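Tail spike protein (Acinetobacter phage vB_AbaP_AS12, PDB 6EU4) probably serves as the trimeric receptor-binding tailspike of a phage infecting Acinetobacter baumannii, recognising and probably degrading the capsular polysaccharide of its host. Local coordinates at residues V409-F415 against Y445-V451; A479-G483 against V498-S502; I487-R491 against G554-Y560; P519-W525 against A536-I542. All blocks are in the same frame, centred on the assembly; numbering follows the deposited sequence. Where two conformers were deposited one is given.

Contact 1 (V409-F415 against Y445-V451); sequences VEGGSVF and YTTNASV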
loop_
_atom_site.group_PDB
_atom_site.type_symbol
_atom_site.label_atom_id
_atom_site.label_comp_id
_atom_site.label_asym_id
_atom_site.label_seq_id
_atom_site.Cartn_x
_atom_site.Cartn_y
_atom_site.Cartn_z
ATOM N N VAL A 409 -16.313 10.927 15.698
ATOM C CA VAL A 409 -16.703 10.768 14.306
ATOM C C VAL A 409 -18.007 11.522 14.097
ATOM O O VAL A 409 -19.014 11.205 14.737
ATOM C CB VAL A 409 -16.867 9.283 13.922
ATOM C CG1 VAL A 409 -16.934 9.136 12.414
ATOM C CG2 VAL A 409 -15.731 8.429 14.492
ATOM N N GLU A 410 -18.004 12.499 13.189
ATOM C CA GLU A 410 -19.176 13.354 13.021
ATOM C C GLU A 410 -19.327 13.835 11.584
ATOM O O GLU A 410 -18.450 13.655 10.730
ATOM C CB GLU A 410 -19.110 14.563 13.974
ATOM C CG GLU A 410 -18.139 15.651 13.555
ATOM C CD GLU A 410 -18.758 16.697 12.631
ATOM O OE1 GLU A 410 -18.236 16.892 11.511
ATOM O OE2 GLU A 410 -19.785 17.312 13.002
ATOM N N GLY A 411 -20.476 14.468 11.327
ATOM C CA GLY A 411 -20.702 15.209 10.096
ATOM C C GLY A 411 -20.577 14.392 8.818
ATOM O O GLY A 411 -19.948 14.840 7.849
ATOM N N GLY A 412 -21.199 13.215 8.788
ATOM C CA GLY A 412 -21.169 12.351 7.629
ATOM C C GLY A 412 -19.917 11.514 7.488
ATOM O O GLY A 412 -19.776 10.809 6.481
ATOM N N SER A 413 -19.006 11.568 8.454
ATOM C CA SER A 413 -17.746 10.838 8.376
ATOM C C SER A 413 -17.941 9.349 8.643
ATOM O O SER A 413 -18.966 8.908 9.168
ATOM C CB SER A 413 -16.749 11.393 9.370
ATOM O OG SER A 413 -16.434 12.746 9.056
ATOM N N VAL A 414 -16.923 8.578 8.282
ATOM C CA VAL A 414 -16.870 7.149 8.571
ATOM C C VAL A 414 -15.488 6.832 9.122
ATOM O O VAL A 414 -14.478 7.371 8.652
ATOM C CB VAL A 414 -17.211 6.293 7.338
ATOM C CG1 VAL A 414 -16.241 6.535 6.209
ATOM C CG2 VAL A 414 -17.260 4.819 7.716
ATOM N N PHE A 415 -15.460 5.985 10.150
ATOM C CA PHE A 415 -14.251 5.567 10.846
ATOM C C PHE A 415 -14.264 4.048 10.921
ATOM O O PHE A 415 -15.253 3.461 11.371
ATOM C CB PHE A 415 -14.206 6.174 12.256
ATOM C CG PHE A 415 -12.992 5.802 13.067
ATOM C CD1 PHE A 415 -11.711 6.148 12.646
ATOM C CD2 PHE A 415 -13.135 5.149 14.283
ATOM C CE1 PHE A 415 -10.596 5.845 13.423
ATOM C CE2 PHE A 415 -12.025 4.837 15.053
ATOM C CZ PHE A 415 -10.756 5.176 14.622
ATOM N N TYR A 445 -19.531 8.663 18.246
ATOM C CA TYR A 445 -19.960 9.107 16.923
ATOM C C TYR A 445 -21.354 9.698 17.000
ATOM O O TYR A 445 -22.124 9.401 17.913
ATOM C CB TYR A 445 -19.896 7.969 15.911
ATOM C CG TYR A 445 -20.747 6.748 16.225
ATOM C CD1 TYR A 445 -20.293 5.768 17.105
ATOM C CD2 TYR A 445 -21.971 6.554 15.612
ATOM C CE1 TYR A 445 -21.048 4.663 17.389
ATOM C CE2 TYR A 445 -22.745 5.434 15.888
ATOM C CZ TYR A 445 -22.269 4.487 16.778
ATOM O OH TYR A 445 -23.040 3.390 17.055
ATOM N N THR A 446 -21.656 10.581 16.053
ATOM C CA THR A 446 -22.968 11.216 16.028
ATOM C C THR A 446 -23.965 10.411 15.205
ATOM O O THR A 446 -23.623 9.461 14.503
ATOM C CB THR A 446 -22.864 12.635 15.469
ATOM O OG1 THR A 446 -22.464 12.557 14.095
ATOM C CG2 THR A 446 -21.833 13.467 16.245
ATOM N N THR A 447 -25.238 10.827 15.280
ATOM C CA THR A 447 -26.268 10.139 14.517
ATOM C C THR A 447 -26.103 10.318 13.009
ATOM O O THR A 447 -26.728 9.583 12.247
ATOM C CB THR A 447 -27.673 10.610 14.941
ATOM O OG1 THR A 447 -27.739 12.026 14.887
ATOM C CG2 THR A 447 -27.974 10.177 16.344
ATOM N N ASN A 448 -25.304 11.305 12.608
ATOM C CA ASN A 448 -24.918 11.558 11.231
ATOM C C ASN A 448 -23.450 11.195 11.081
ATOM O O ASN A 448 -22.602 12.059 10.835
ATOM C CB ASN A 448 -25.168 13.016 10.857
ATOM C CG ASN A 448 -24.829 13.315 9.410
ATOM O OD1 ASN A 448 -24.904 12.442 8.552
ATOM N ND2 ASN A 448 -24.454 14.557 9.138
ATOM N N ALA A 449 -23.138 9.936 11.353
ATOM C CA ALA A 449 -21.805 9.405 11.113
ATOM C C ALA A 449 -21.938 7.897 11.020
ATOM O O ALA A 449 -22.975 7.319 11.359
ATOM C CB ALA A 449 -20.834 9.793 12.232
ATOM N N SER A 450 -20.870 7.266 10.545
ATOM C CA SER A 450 -20.814 5.823 10.400
ATOM C C SER A 450 -19.533 5.282 11.016
ATOM O O SER A 450 -18.481 5.922 10.963
ATOM C CB SER A 450 -20.879 5.409 8.928
ATOM O OG SER A 450 -22.151 5.777 8.354
ATOM N N VAL A 451 -19.638 4.073 11.569
ATOM C CA VAL A 451 -18.492 3.377 12.144
ATOM C C VAL A 451 -18.544 1.907 11.756
ATOM O O VAL A 451 -19.615 1.312 11.605
ATOM C CB VAL A 451 -18.428 3.505 13.681
ATOM C CG1 VAL A 451 -18.226 4.966 14.103
ATOM C CG2 VAL A 451 -19.683 2.943 14.328
HETATM O O HOH W 1 -22.704 15.193 13.098
#
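Segments 409-415 and 445-451 run parallel, each leaving one strand, rounding a corner and entering the next. Val409 pairs with Tyr445 before the corner (CA to CA 4.5 Å), and Val414 with Ser450 and Phe415 with Val451 after it. Thr446 N donates to Val409 O (3.0 Å), Ser450 N to Ser413 O (2.9 Å) and Phe415 N to Ser450 O (3.1 Å). Within the corner, a type I' turn from Glu410 to Ser413 puts Gly411 and Gly412 at positive phi, and Gly412 N reaches Asn448 O at 2.7 Å. Such stacking of parallel strands and corners from successive coils is the hallmark of the parallel beta-helix forming the tailspike shaft. Ala449 CB fills the corner, 4.0 Å from Val409 CG1; Val409 CG2 also meets Val451 CG1 (4.3 Å). Water 1 joins Gly411 N (2.9 Å) to Thr446 OG1 (2.8 Å). Ser413 OG bonds Glu410 O across its turn (2.8 Å), while the Glu410 carboxylate turns back to Ser377, one coil earlier.

Contact 2 (A479-G483 against V498-S502); sequences AKSLG and VLVQS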
loop_
_atom_site.group_PDB
_atom_site.type_symbol
_atom_site.label_atom_id
_atom_site.label_comp_id
_atom_site.label_asym_id
_atom_site.label_seq_id
_atom_site.Cartn_x
_atom_site.Cartn_y
_atom_site.Cartn_z
ATOM N N ALA A 479 -24.352 -18.398 20.087
ATOM C CA ALA A 479 -25.142 -17.607 21.023
ATOM C C ALA A 479 -24.230 -16.685 21.834
ATOM O O ALA A 479 -23.042 -16.957 22.020
ATOM C CB ALA A 479 -25.923 -18.518 21.964
ATOM N N LYS A 480 -24.802 -15.593 22.323
ATOM C CA LYS A 480 -24.131 -14.772 23.329
ATOM C C LYS A 480 -24.371 -15.372 24.708
ATOM O O LYS A 480 -25.518 -15.533 25.128
ATOM C CB LYS A 480 -24.623 -13.331 23.286
ATOM C CG LYS A 480 -23.779 -12.385 24.220
ATOM C CD LYS A 480 -24.194 -10.931 24.055
ATOM C CE LYS A 480 -23.145 -9.946 24.581
ATOM N NZ LYS A 480 -22.864 -10.078 26.033
ATOM N N SER A 481 -23.289 -15.700 25.412
ATOM C CA SER A 481 -23.396 -16.366 26.708
ATOM C C SER A 481 -23.638 -15.315 27.780
ATOM O O SER A 481 -22.836 -14.390 27.939
ATOM C CB SER A 481 -22.134 -17.177 27.021
ATOM O OG SER A 481 -22.344 -18.004 28.154
ATOM N N LEU A 482 -24.744 -15.454 28.511
ATOM C CA LEU A 482 -25.135 -14.464 29.502
ATOM C C LEU A 482 -24.481 -14.728 30.850
ATOM O O LEU A 482 -24.311 -15.878 31.266
ATOM C CB LEU A 482 -26.653 -14.456 29.681
ATOM C CG LEU A 482 -27.454 -14.116 28.427
ATOM C CD1 LEU A 482 -28.924 -14.443 28.647
ATOM C CD2 LEU A 482 -27.264 -12.655 28.062
ATOM N N GLY A 483 -24.149 -13.655 31.549
ATOM C CA GLY A 483 -23.780 -13.734 32.946
ATOM C C GLY A 483 -25.008 -13.689 33.830
ATOM O O GLY A 483 -26.088 -14.168 33.468
ATOM N N VAL A 498 -29.291 -14.220 19.432
ATOM C CA VAL A 498 -29.450 -15.470 20.171
ATOM C C VAL A 498 -28.618 -15.409 21.446
ATOM O O VAL A 498 -27.434 -15.038 21.413
ATOM C CB VAL A 498 -29.037 -16.683 19.319
ATOM C CG1 VAL A 498 -29.241 -17.967 20.121
ATOM C CG2 VAL A 498 -29.817 -16.711 17.987
ATOM N N LEU A 499 -29.240 -15.794 22.560
ATOM C CA LEU A 499 -28.668 -15.793 23.894
ATOM C C LEU A 499 -28.674 -17.208 24.453
ATOM O O LEU A 499 -29.573 -18.011 24.163
ATOM C CB LEU A 499 -29.471 -14.881 24.835
ATOM C CG LEU A 499 -30.005 -13.575 24.219
ATOM C CD1 LEU A 499 -30.948 -12.897 25.174
ATOM C CD2 LEU A 499 -28.845 -12.670 23.846
ATOM N N VAL A 500 -27.693 -17.509 25.289
ATOM C CA VAL A 500 -27.694 -18.750 26.054
ATOM C C VAL A 500 -27.465 -18.410 27.516
ATOM O O VAL A 500 -26.618 -17.576 27.847
ATOM C CB VAL A 500 -26.648 -19.774 25.548
ATOM C CG1 VAL A 500 -25.222 -19.210 25.593
ATOM C CG2 VAL A 500 -26.749 -21.059 26.356
ATOM N N GLN A 501 -28.241 -19.037 28.390
ATOM C CA GLN A 501 -27.997 -18.981 29.831
ATOM C C GLN A 501 -27.750 -20.411 30.287
ATOM O O GLN A 501 -28.690 -21.200 30.422
ATOM C CB GLN A 501 -29.159 -18.351 30.592
ATOM C CG GLN A 501 -28.930 -18.322 32.105
ATOM C CD GLN A 501 -27.598 -17.720 32.472
ATOM O OE1 GLN A 501 -26.611 -18.440 32.633
ATOM N NE2 GLN A 501 -27.551 -16.399 32.604
ATOM N N SER A 502 -26.484 -20.748 30.526
ATOM C CA SER A 502 -26.138 -22.107 30.902
ATOM C C SER A 502 -26.089 -22.312 32.406
ATOM O O SER A 502 -25.928 -23.449 32.850
ATOM C CB SER A 502 -24.786 -22.503 30.293
ATOM O OG SER A 502 -23.724 -21.733 30.844
HETATM O O HOH W 2 -24.398 -18.570 30.161
HETATM O O HOH W 3 -22.419 -20.649 28.162
HETATM O O HOH W 4 -24.443 -17.364 33.591
#
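Two apolar clusters lie on opposite faces of this strand pair. On one, Ala479 CB rests 3.8 Å from both Val498 CG1 and Val500 CG1, and the latter methyl also touches Ser481 CA (3.6 Å). On the other, Leu482 CD1 packs on Leu499 CB (3.9 Å), where Ile487 and Leu490 of the following loop extend the cluster. Between them the backbones pair in parallel: Lys480 N to Val498 O (2.8 Å), Val500 N to Lys480 O (2.9 Å) and Leu482 N to Val500 O (2.9 Å). Strand 474-481 is, within this chain, an outermost strand of the mixed sheet beyond the beta-helix, and strand 496-501 continues it towards strand 520-526. The Gln501 side chain reaches across so that NE2 donates to Gly483 O (2.8 Å). Water 4 donates to Leu482 O (2.8 Å) and Gln501 OE1 (2.6 Å), and water 3 lies between Ser481 OG (2.6 Å) and Ser502 OG (3.2 Å). The Lys480 side chain leads away to a cation-pi contact with Tyr474 of the second subunit.

Contact 3 (I487-R491 against G554-Y560); sequences ITNLR and GDYGQAY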
loop_
_atom_site.group_PDB
_atom_site.type_symbol
_atom_site.label_atom_id
_atom_site.label_comp_id
_atom_site.label_asym_id
_atom_site.label_seq_id
_atom_site.Cartn_x
_atom_site.Cartn_y
_atom_site.Cartn_z
ATOM N N ILE A 487 -32.639 -10.829 30.919
ATOM C CA ILE A 487 -33.015 -10.797 29.509
ATOM C C ILE A 487 -34.166 -9.840 29.251
ATOM O O ILE A 487 -34.522 -9.611 28.093
ATOM C CB ILE A 487 -33.370 -12.212 29.008
ATOM C CG1 ILE A 487 -34.521 -12.811 29.813
ATOM C CG2 ILE A 487 -32.154 -13.104 29.060
ATOM C CD1 ILE A 487 -35.153 -14.044 29.113
ATOM N N THR A 488 -34.736 -9.245 30.296
ATOM C CA THR A 488 -35.709 -8.180 30.130
ATOM C C THR A 488 -35.057 -6.854 29.775
ATOM O O THR A 488 -35.701 -6.010 29.141
ATOM C CB THR A 488 -36.524 -8.070 31.413
ATOM O OG1 THR A 488 -37.205 -9.312 31.614
ATOM C CG2 THR A 488 -37.541 -6.928 31.354
ATOM N N ASN A 489 -33.787 -6.668 30.122
ATOM C CA ASN A 489 -33.103 -5.389 29.959
ATOM C C ASN A 489 -32.006 -5.452 28.899
ATOM O O ASN A 489 -30.943 -4.841 29.053
ATOM C CB ASN A 489 -32.532 -4.919 31.296
ATOM C CG ASN A 489 -33.589 -4.826 32.379
ATOM O OD1 ASN A 489 -34.758 -4.566 32.099
ATOM N ND2 ASN A 489 -33.177 -5.036 33.636
ATOM N N LEU A 490 -32.262 -6.166 27.797
ATOM C CA LEU A 490 -31.343 -6.251 26.665
ATOM C C LEU A 490 -31.888 -5.539 25.432
ATOM O O LEU A 490 -31.415 -5.784 24.313
ATOM C CB LEU A 490 -31.038 -7.715 26.327
ATOM C CG LEU A 490 -30.412 -8.550 27.440
ATOM C CD1 LEU A 490 -30.255 -10.014 27.004
ATOM C CD2 LEU A 490 -29.056 -7.979 27.839
ATOM N N ARG A 491 -32.874 -4.656 25.617
ATOM C CA ARG A 491 -33.490 -3.951 24.500
ATOM C C ARG A 491 -32.637 -2.796 23.994
ATOM O O ARG A 491 -32.765 -2.393 22.831
ATOM C CB ARG A 491 -34.863 -3.440 24.935
ATOM C CG ARG A 491 -35.745 -4.595 25.433
ATOM C CD ARG A 491 -37.019 -4.104 26.024
ATOM N NE ARG A 491 -37.978 -3.687 25.013
ATOM C CZ ARG A 491 -39.201 -3.269 25.315
ATOM N NH1 ARG A 491 -39.572 -3.219 26.585
ATOM N NH2 ARG A 491 -40.055 -2.906 24.363
ATOM N N GLY A 554 -42.621 -6.987 23.439
ATOM C CA GLY A 554 -42.515 -5.678 24.055
ATOM C C GLY A 554 -42.800 -4.589 23.046
ATOM O O GLY A 554 -42.115 -4.474 22.026
ATOM N N ASP A 555 -43.835 -3.801 23.309
ATOM C CA ASP A 555 -44.196 -2.703 22.432
ATOM C C ASP A 555 -43.197 -1.562 22.604
ATOM O O ASP A 555 -42.560 -1.416 23.649
ATOM C CB ASP A 555 -45.624 -2.258 22.754
ATOM C CG ASP A 555 -46.284 -1.416 21.655
ATOM O OD1 ASP A 555 -45.687 -1.186 20.574
ATOM O OD2 ASP A 555 -47.444 -0.974 21.903
ATOM N N TYR A 556 -43.048 -0.775 21.546
ATOM C CA TYR A 556 -42.186 0.396 21.565
ATOM C C TYR A 556 -42.613 1.337 22.687
ATOM O O TYR A 556 -43.756 1.808 22.710
ATOM C CB TYR A 556 -42.282 1.082 20.208
ATOM C CG TYR A 556 -41.296 2.188 19.949
ATOM C CD1 TYR A 556 -41.557 3.494 20.358
ATOM C CD2 TYR A 556 -40.122 1.934 19.268
ATOM C CE1 TYR A 556 -40.657 4.515 20.100
ATOM C CE2 TYR A 556 -39.211 2.954 18.999
ATOM C CZ TYR A 556 -39.496 4.239 19.415
ATOM O OH TYR A 556 -38.603 5.259 19.167
ATOM N N GLY A 557 -41.701 1.602 23.625
ATOM C CA GLY A 557 -41.999 2.466 24.752
ATOM C C GLY A 557 -42.802 1.827 25.866
ATOM O O GLY A 557 -43.245 2.534 26.780
ATOM N N GLN A 558 -42.999 0.519 25.828
ATOM C CA GLN A 558 -43.736 -0.196 26.859
ATOM C C GLN A 558 -42.878 -1.315 27.423
ATOM O O GLN A 558 -41.989 -1.842 26.752
ATOM C CB GLN A 558 -45.038 -0.807 26.312
ATOM C CG GLN A 558 -45.985 0.181 25.683
ATOM C CD GLN A 558 -46.686 1.087 26.708
ATOM O OE1 GLN A 558 -46.687 0.821 27.910
ATOM N NE2 GLN A 558 -47.288 2.157 26.218
ATOM N N ALA A 559 -43.195 -1.711 28.654
ATOM C CA ALA A 559 -42.568 -2.885 29.242
ATOM C C ALA A 559 -43.019 -4.151 28.512
ATOM O O ALA A 559 -44.070 -4.188 27.861
ATOM C CB ALA A 559 -42.916 -2.994 30.724
ATOM N N TYR A 560 -42.216 -5.208 28.645
ATOM C CA TYR A 560 -42.583 -6.503 28.090
ATOM C C TYR A 560 -43.935 -6.954 28.624
ATOM O O TYR A 560 -44.262 -6.779 29.808
ATOM C CB TYR A 560 -41.540 -7.561 28.437
ATOM C CG TYR A 560 -40.370 -7.693 27.470
ATOM C CD1 TYR A 560 -40.541 -8.256 26.210
ATOM C CD2 TYR A 560 -39.097 -7.279 27.832
ATOM C CE1 TYR A 560 -39.459 -8.412 25.334
ATOM C CE2 TYR A 560 -38.011 -7.428 26.965
ATOM C CZ TYR A 560 -38.196 -7.985 25.726
ATOM O OH TYR A 560 -37.117 -8.111 24.877
HETATM O O HOH W 5 -34.663 -7.723 26.128
#
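Ile487 begins the contact through its carbonyl: water 5 donates to Ile487 O (2.7 Å) and accepts from Tyr560 OH (2.8 Å), tying the tip of the tyrosine to the loop backbone. At Thr488, the carbonyl O lies at the edge of the Tyr560 ring, 3.5 Å from CE2, and the methyl CG2 is 3.9 Å from CD2; its hydroxyl OG1 pairs instead with Arg552. Leu490 N gives water 5 a weak bond (3.3 Å). Arg491 reaches across to segment 554-560. Its NH1 donates to Gln558 O (2.8 Å) and its NH2 to Asp555 O (3.0 Å), with a weak bond from NH2 to Gln558 O (3.3 Å). Both acceptors belong to the type II turn Asp555-Gln558, itself held by Gln558 N to Asp555 O (2.9 Å), with Gly557 at positive phi. The guanidinium also lies over the Tyr560 ring, CZ 4.8 Å from the ring centroid and 14° off its normal. Arg491 NE bonds Asn535 OD1, and Ser533 O accepts from NH2. Two loops are joined by an arginine that binds the carbonyls of a beta turn while making a cation-pi interaction with the tyrosine, fastening the loop before strand 496-501 to the one after strand 547-554.

Contact 4 (P519-W525 against A536-I542); sequences PYLVQQW and AQLAFAI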
loop_
_atom_site.group_PDB
_atom_site.type_symbol
_atom_site.label_atom_id
_atom_site.label_comp_id
_atom_site.label_asym_id
_atom_site.label_seq_id
_atom_site.Cartn_x
_atom_site.Cartn_y
_atom_site.Cartn_z
ATOM N N PRO A 519 -31.491 -24.358 32.256
ATOM C CA PRO A 519 -30.762 -23.573 31.254
ATOM C C PRO A 519 -31.674 -23.179 30.103
ATOM O O PRO A 519 -32.700 -23.819 29.862
ATOM C CB PRO A 519 -29.661 -24.529 30.790
ATOM C CG PRO A 519 -30.230 -25.886 31.022
ATOM C CD PRO A 519 -31.110 -25.780 32.246
ATOM N N TYR A 520 -31.269 -22.130 29.374
ATOM C CA TYR A 520 -32.079 -21.569 28.292
ATOM C C TYR A 520 -31.276 -21.277 27.035
ATOM O O TYR A 520 -30.097 -20.915 27.086
ATOM C CB TYR A 520 -32.731 -20.237 28.681
ATOM C CG TYR A 520 -33.966 -20.335 29.533
ATOM C CD1 TYR A 520 -33.878 -20.585 30.896
ATOM C CD2 TYR A 520 -35.225 -20.137 28.982
ATOM C CE1 TYR A 520 -35.012 -20.650 31.682
ATOM C CE2 TYR A 520 -36.357 -20.197 29.756
ATOM C CZ TYR A 520 -36.256 -20.457 31.101
ATOM O OH TYR A 520 -37.390 -20.531 31.881
ATOM N N LEU A 521 -31.952 -21.423 25.902
ATOM C CA LEU A 521 -31.661 -20.672 24.692
ATOM C C LEU A 521 -32.803 -19.693 24.477
ATOM O O LEU A 521 -33.969 -20.046 24.679
ATOM C CB LEU A 521 -31.527 -21.595 23.482
ATOM C CG LEU A 521 -30.260 -22.440 23.433
ATOM C CD1 LEU A 521 -30.369 -23.521 22.372
ATOM C CD2 LEU A 521 -29.073 -21.533 23.146
ATOM N N VAL A 522 -32.465 -18.464 24.088
ATOM C CA VAL A 522 -33.447 -17.412 23.847
ATOM C C VAL A 522 -33.123 -16.753 22.515
ATOM O O VAL A 522 -31.979 -16.351 22.274
ATOM C CB VAL A 522 -33.453 -16.356 24.969
ATOM C CG1 VAL A 522 -34.485 -15.257 24.662
ATOM C CG2 VAL A 522 -33.721 -16.998 26.338
ATOM N N GLN A 523 -34.116 -16.664 21.644
ATOM C CA GLN A 523 -34.030 -15.828 20.460
ATOM C C GLN A 523 -34.699 -14.508 20.802
ATOM O O GLN A 523 -35.890 -14.489 21.122
ATOM C CB GLN A 523 -34.720 -16.468 19.264
ATOM C CG GLN A 523 -34.865 -15.528 18.048
ATOM C CD GLN A 523 -33.554 -15.370 17.295
ATOM O OE1 GLN A 523 -32.983 -16.342 16.798
ATOM N NE2 GLN A 523 -33.059 -14.142 17.219
ATOM N N GLN A 524 -33.946 -13.415 20.723
ATOM C CA GLN A 524 -34.524 -12.080 20.828
ATOM C C GLN A 524 -34.685 -11.487 19.433
ATOM O O GLN A 524 -33.805 -11.625 18.578
ATOM C CB GLN A 524 -33.664 -11.155 21.694
ATOM C CG GLN A 524 -34.195 -9.717 21.712
ATOM C CD GLN A 524 -33.529 -8.877 22.769
ATOM O OE1 GLN A 524 -33.689 -9.138 23.953
ATOM N NE2 GLN A 524 -32.782 -7.852 22.348
ATOM N N TRP A 525 -35.830 -10.867 19.191
ATOM C CA TRP A 525 -36.035 -10.053 18.009
ATOM C C TRP A 525 -36.219 -8.601 18.432
ATOM O O TRP A 525 -36.679 -8.306 19.541
ATOM C CB TRP A 525 -37.265 -10.498 17.229
ATOM C CG TRP A 525 -37.176 -11.827 16.528
ATOM C CD1 TRP A 525 -36.690 -12.046 15.291
ATOM C CD2 TRP A 525 -37.642 -13.104 17.010
ATOM N NE1 TRP A 525 -36.797 -13.377 14.960
ATOM C CE2 TRP A 525 -37.376 -14.047 16.001
ATOM C CE3 TRP A 525 -38.234 -13.538 18.196
ATOM C CZ2 TRP A 525 -37.724 -15.396 16.124
ATOM C CZ3 TRP A 525 -38.547 -14.888 18.328
ATOM C CH2 TRP A 525 -38.298 -15.791 17.298
ATOM N N ALA A 536 -39.461 -8.994 20.650
ATOM C CA ALA A 536 -40.104 -10.274 20.923
ATOM C C ALA A 536 -39.024 -11.243 21.370
ATOM O O ALA A 536 -37.854 -11.095 21.007
ATOM C CB ALA A 536 -40.823 -10.807 19.685
ATOM N N GLN A 537 -39.419 -12.245 22.152
ATOM C CA GLN A 537 -38.487 -13.276 22.570
ATOM C C GLN A 537 -39.167 -14.633 22.518
ATOM O O GLN A 537 -40.346 -14.765 22.862
ATOM C CB GLN A 537 -37.935 -13.024 23.980
ATOM C CG GLN A 537 -37.054 -11.777 24.100
ATOM C CD GLN A 537 -36.555 -11.554 25.524
ATOM O OE1 GLN A 537 -37.219 -11.908 26.486
ATOM N NE2 GLN A 537 -35.355 -10.995 25.652
ATOM N N LEU A 538 -38.416 -15.618 22.032
ATOM C CA LEU A 538 -38.750 -17.034 22.102
ATOM C C LEU A 538 -37.751 -17.690 23.050
ATOM O O LEU A 538 -36.541 -17.650 22.796
ATOM C CB LEU A 538 -38.664 -17.673 20.718
ATOM C CG LEU A 538 -38.672 -19.204 20.632
ATOM C CD1 LEU A 538 -39.893 -19.814 21.288
ATOM C CD2 LEU A 538 -38.556 -19.634 19.167
ATOM N N ALA A 539 -38.248 -18.261 24.142
ATOM C CA ALA A 539 -37.399 -18.882 25.155
ATOM C C ALA A 539 -37.627 -20.385 25.195
ATOM O O ALA A 539 -38.777 -20.847 25.255
ATOM C CB ALA A 539 -37.657 -18.285 26.538
ATOM N N PHE A 540 -36.515 -21.139 25.154
ATOM C CA PHE A 540 -36.497 -22.583 25.336
ATOM C C PHE A 540 -35.974 -22.874 26.739
ATOM O O PHE A 540 -34.781 -22.701 27.007
ATOM C CB PHE A 540 -35.600 -23.257 24.299
ATOM C CG PHE A 540 -36.072 -23.099 22.883
ATOM C CD1 PHE A 540 -36.963 -24.011 22.342
ATOM C CD2 PHE A 540 -35.610 -22.067 22.083
ATOM C CE1 PHE A 540 -37.404 -23.888 21.037
ATOM C CE2 PHE A 540 -36.052 -21.947 20.763
ATOM C CZ PHE A 540 -36.940 -22.859 20.245
ATOM N N ALA A 541 -36.869 -23.286 27.633
ATOM C CA ALA A 541 -36.490 -23.737 28.972
ATOM C C ALA A 541 -36.130 -25.212 28.879
ATOM O O ALA A 541 -37.011 -26.071 28.839
ATOM C CB ALA A 541 -37.628 -23.499 29.957
ATOM N N ILE A 542 -34.829 -25.516 28.886
ATOM C CA ILE A 542 -34.316 -26.815 28.454
ATOM C C ILE A 542 -34.065 -27.694 29.677
ATOM O O ILE A 542 -33.165 -27.424 30.479
ATOM C CB ILE A 542 -33.039 -26.654 27.618
ATOM C CG1 ILE A 542 -33.311 -25.783 26.384
ATOM C CG2 ILE A 542 -32.479 -28.027 27.220
ATOM C CD1 ILE A 542 -32.081 -25.435 25.603
#
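Tyr520 lays the face of its ring over Ala541, whose CA stands 3.9 Å from the ring centroid in a CH-pi contact; Ala539 CB meets the ring edge at CD2 (3.9 Å). On the same side of the sheet, Val522 CG2 meets Ala539 CB (4.1 Å), and beyond it Gln537 NE2 donates to Gln524 OE1 (3.0 Å), while Gln537 OE1 accepts from Arg552. The backbones form an antiparallel beta hairpin, strands 520-525 and 536-542 at 169° with axes 4.7 Å apart. Leu521-Phe540, Gln523-Leu538 and Trp525-Ala536 are its hydrogen-bonded pairs; the bonds include Phe540 N to Leu521 O (2.8 Å), Gln523 N to Leu538 O (2.9 Å) and Trp525 N to Ala536 O (2.7 Å). On the face bearing those pairs, Trp525 CZ3 touches Leu538 CB (3.7 Å) and CE3 Ala536 CB (4.0 Å), while Leu521 CB approaches Phe540 CD2 (4.3 Å). This face meets the other chains of the trimer: Trp525 NE1 bonds Gln523 OE1 of the second subunit, and Gln523 OE1 accepts from Trp525 of the third.

Contact 1 belongs to the beta-helix, whereas contacts 2, 3 and 4 gather in the domain that follows; its centre lies about 31, 28 and 34 Å from their centres, without touching. Contacts 2 and 4 are neighbours in one sheet, centres 10 Å apart, with probable hydrogen bonds from Leu499 N to Val522 O (2.8 Å) and Tyr520 N to Gln501 O (2.9 Å). Loop 487-491 of contact 3 packs on both: Leu490 CD1 lies 3.5 Å from Leu499 CD1 of contact 2, and Ile487 O is 2.9 Å from Gln537 NE2 of contact 4. Contacts 2 and 4 touch the third subunit, and all three touch the second, so this domain contributes to the trimer interface.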